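Local coordinates for superoxide dismutase (PDB 4GUN), which is a cytosolic manganese enzyme of the iron/manganese superoxide dismutase family that probably catalyses the dismutation of superoxide to hydrogen peroxide and oxygen, at residues 109-114 against 145-150. The protein carries 2 engineered substitutions. Residues are numbered along the deposited sequence; the frame is centred on the assembly and turned at random.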
ATOM      1  N   VAL A 109     -27.189 -11.403 -16.610  1.00  7.29           N
ATOM      2  CA  VAL A 109     -27.984 -10.955 -17.751  1.00  6.59           C
ATOM      3  C   VAL A 109     -28.438  -9.508 -17.554  1.00 13.02           C
ATOM      4  O   VAL A 109     -28.243  -8.675 -18.449  1.00 13.10           O
ATOM      5  CB  VAL A 109     -29.140 -11.932 -18.083  1.00  7.86           C
ATOM      6  CG1 VAL A 109     -30.134 -11.309 -19.064  1.00  7.65           C
ATOM      7  CG2 VAL A 109     -28.602 -13.261 -18.620  1.00  6.70           C
ATOM      8  N   ALA A 110     -28.966  -9.192 -16.366  1.00 10.47           N
ATOM      9  CA  ALA A 110     -29.422  -7.829 -16.054  1.00 11.31           C
ATOM     10  C   ALA A 110     -28.293  -6.801 -16.160  1.00 15.39           C
ATOM     11  O   ALA A 110     -28.475  -5.759 -16.787  1.00 15.25           O
ATOM     12  CB  ALA A 110     -30.029  -7.790 -14.653  1.00 11.85           C
ATOM     13  N   GLN A 111     -27.130  -7.097 -15.552  1.00 11.11           N
ATOM     14  CA  GLN A 111     -25.985  -6.180 -15.491  1.00 10.03           C
ATOM     15  C   GLN A 111     -25.012  -6.142 -16.659  1.00 12.27           C
ATOM     16  O   GLN A 111     -24.486  -5.071 -16.940  1.00 10.57           O
ATOM     17  CB  GLN A 111     -25.200  -6.428 -14.208  1.00 10.92           C
ATOM     18  CG  GLN A 111     -25.958  -6.043 -12.941  1.00 14.84           C
ATOM     19  CD  GLN A 111     -25.057  -6.064 -11.745  1.00 16.94           C
ATOM     20  OE1 GLN A 111     -25.223  -6.876 -10.848  1.00 15.68           O
ATOM     21  NE2 GLN A 111     -24.068  -5.188 -11.715  1.00  6.45           N
ATOM     22  N   TYR A 112     -24.683  -7.302 -17.260  1.00  9.77           N
ATOM     23  CA  TYR A 112     -23.664  -7.438 -18.327  1.00  9.63           C
ATOM     24  C   TYR A 112     -24.186  -7.884 -19.685  1.00 16.32           C
ATOM     25  O   TYR A 112     -23.432  -7.845 -20.661  1.00 16.80           O
ATOM     26  CB  TYR A 112     -22.550  -8.413 -17.880  1.00  8.89           C
ATOM     27  CG  TYR A 112     -21.880  -7.998 -16.590  1.00  8.19           C
ATOM     28  CD1 TYR A 112     -20.874  -7.042 -16.584  1.00  9.85           C
ATOM     29  CD2 TYR A 112     -22.261  -8.557 -15.370  1.00  7.62           C
ATOM     30  CE1 TYR A 112     -20.250  -6.659 -15.402  1.00  9.30           C
ATOM     31  CE2 TYR A 112     -21.654  -8.167 -14.176  1.00  7.32           C
ATOM     32  CZ  TYR A 112     -20.661  -7.208 -14.197  1.00 12.69           C
ATOM     33  OH  TYR A 112     -20.054  -6.820 -13.030  1.00 14.55           O
ATOM     34  N   GLY A 113     -25.442  -8.327 -19.738  1.00 12.79           N
ATOM     35  CA  GLY A 113     -26.059  -8.807 -20.971  1.00 11.66           C
ATOM     36  C   GLY A 113     -25.767 -10.272 -21.221  1.00 15.75           C
ATOM     37  O   GLY A 113     -26.670 -11.023 -21.583  1.00 14.29           O
ATOM     38  N   SER A 114     -24.498 -10.698 -20.981  1.00 13.15           N
ATOM     39  CA  SER A 114     -24.007 -12.071 -21.199  1.00 12.98           C
ATOM     40  C   SER A 114     -22.820 -12.418 -20.328  1.00 14.92           C
ATOM     41  O   SER A 114     -22.100 -11.522 -19.867  1.00 11.55           O
ATOM     42  CB  SER A 114     -23.589 -12.261 -22.659  1.00 15.59           C
ATOM     43  OG  SER A 114     -22.526 -11.388 -23.015  1.00 12.42           O
ATOM     44  N   GLY A 145     -27.613  -6.755  -4.219  1.00 10.98           N
ATOM     45  CA  GLY A 145     -26.961  -7.971  -4.710  1.00 10.33           C
ATOM     46  C   GLY A 145     -26.223  -7.761  -6.021  1.00 12.56           C
ATOM     47  O   GLY A 145     -26.102  -8.697  -6.815  1.00 11.63           O
ATOM     48  N   ALA A 146     -25.711  -6.534  -6.258  1.00  8.83           N
ATOM     49  CA  ALA A 146     -25.000  -6.185  -7.493  1.00  8.99           C
ATOM     50  C   ALA A 146     -23.632  -6.845  -7.595  1.00 14.13           C
ATOM     51  O   ALA A 146     -22.878  -6.920  -6.624  1.00 14.29           O
ATOM     52  CB  ALA A 146     -24.843  -4.679  -7.632  1.00 10.23           C
ATOM     53  N   LEU A 147     -23.313  -7.273  -8.805  1.00 10.41           N
ATOM     54  CA  LEU A 147     -22.059  -7.907  -9.128  1.00  9.98           C
ATOM     55  C   LEU A 147     -21.054  -6.836  -9.527  1.00 14.43           C
ATOM     56  O   LEU A 147     -21.429  -5.766 -10.019  1.00 13.32           O
ATOM     57  CB  LEU A 147     -22.257  -8.872 -10.310  1.00  9.66           C
ATOM     58  CG  LEU A 147     -23.143 -10.103 -10.076  1.00 14.45           C
ATOM     59  CD1 LEU A 147     -23.467 -10.768 -11.392  1.00 13.05           C
ATOM     60  CD2 LEU A 147     -22.488 -11.103  -9.079  1.00 18.34           C
ATOM     61  N   ASP A 148     -19.766  -7.138  -9.319  1.00  9.58           N
ATOM     62  CA  ASP A 148     -18.665  -6.276  -9.721  1.00  8.88           C
ATOM     63  C   ASP A 148     -17.440  -7.153  -9.880  1.00 11.65           C
ATOM     64  O   ASP A 148     -17.418  -8.265  -9.355  1.00 11.33           O
ATOM     65  CB  ASP A 148     -18.416  -5.153  -8.702  1.00  9.82           C
ATOM     66  CG  ASP A 148     -17.533  -3.987  -9.172  1.00 22.69           C
ATOM     67  OD1 ASP A 148     -17.487  -3.715 -10.417  1.00 19.91           O
ATOM     68  OD2 ASP A 148     -16.922  -3.327  -8.306  1.00 31.63           O
ATOM     69  N   VAL A 149     -16.455  -6.689 -10.650  1.00  7.96           N
ATOM     70  CA  VAL A 149     -15.194  -7.415 -10.819  1.00  8.22           C
ATOM     71  C   VAL A 149     -14.151  -6.566 -10.085  1.00 12.97           C
ATOM     72  O   VAL A 149     -14.051  -5.365 -10.361  1.00 12.58           O
ATOM     73  CB  VAL A 149     -14.787  -7.700 -12.303  1.00 11.93           C
ATOM     74  CG1 VAL A 149     -13.565  -8.625 -12.360  1.00 11.37           C
ATOM     75  CG2 VAL A 149     -15.946  -8.316 -13.096  1.00 11.47           C
ATOM     76  N   VAL A 150     -13.423  -7.175  -9.126  1.00  9.79           N
ATOM     77  CA  VAL A 150     -12.390  -6.506  -8.305  1.00  9.81           C
ATOM     78  C   VAL A 150     -11.059  -7.295  -8.355  1.00 10.51           C
ATOM     79  O   VAL A 150     -11.058  -8.478  -8.665  1.00  8.27           O
ATOM     80  CB  VAL A 150     -12.893  -6.275  -6.836  1.00 15.60           C
ATOM     81  CG1 VAL A 150     -13.114  -7.583  -6.108  1.00 15.65           C
ATOM     82  CG2 VAL A 150     -11.950  -5.386  -6.024  1.00 16.19           C
TER
HETATM   83  O   HOH W   1     -18.164  -4.938 -13.143  1.00 10.34           O
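The carboxamide of Gln-111 pairs with both backbone polar atoms of Leu-147, much as a neighbouring strand would at the edge of the sheet. Leu-147 N donates to Gln-111 OE1 at 2.8 Å; the bond is almost straight (178°), and its 122° C=O...N angle in the carbonyl plane places the donor on a lone pair. The return bond, from Gln-111 NE2 to Leu-147 O, is longer at 3.2 Å and more bent, with the donor tilted from the carbonyl plane. The chain, extended beyond CG (chi2 -169°), places CD 3.6 Å from Leu-147 N. Each amide atom has a second partner: OE1 accepts from Gln-107, and NE2 donates to Asn-143 O of the second subunit; Asn-143 ND2 of that subunit also donates a hydrogen bond to Leu-147 O.

Beside this pair, Tyr-112 turns a ring edge to the leucine, CE2 lying 4.0 Å from Leu-147 CB. Its OH binds a water at 2.7 Å, which donates to Asp-148 OD1, linking the ring to the strand indirectly.

Within the C-terminal alpha/beta domain, away from the manganese site, the contact ties the C-terminal end of helix 103-112 to strand 146-153, one of two outermost strands of the chain's three-stranded antiparallel sheet; Tyr-112 and Val-149 both meet Leu-118 of helix 115-127.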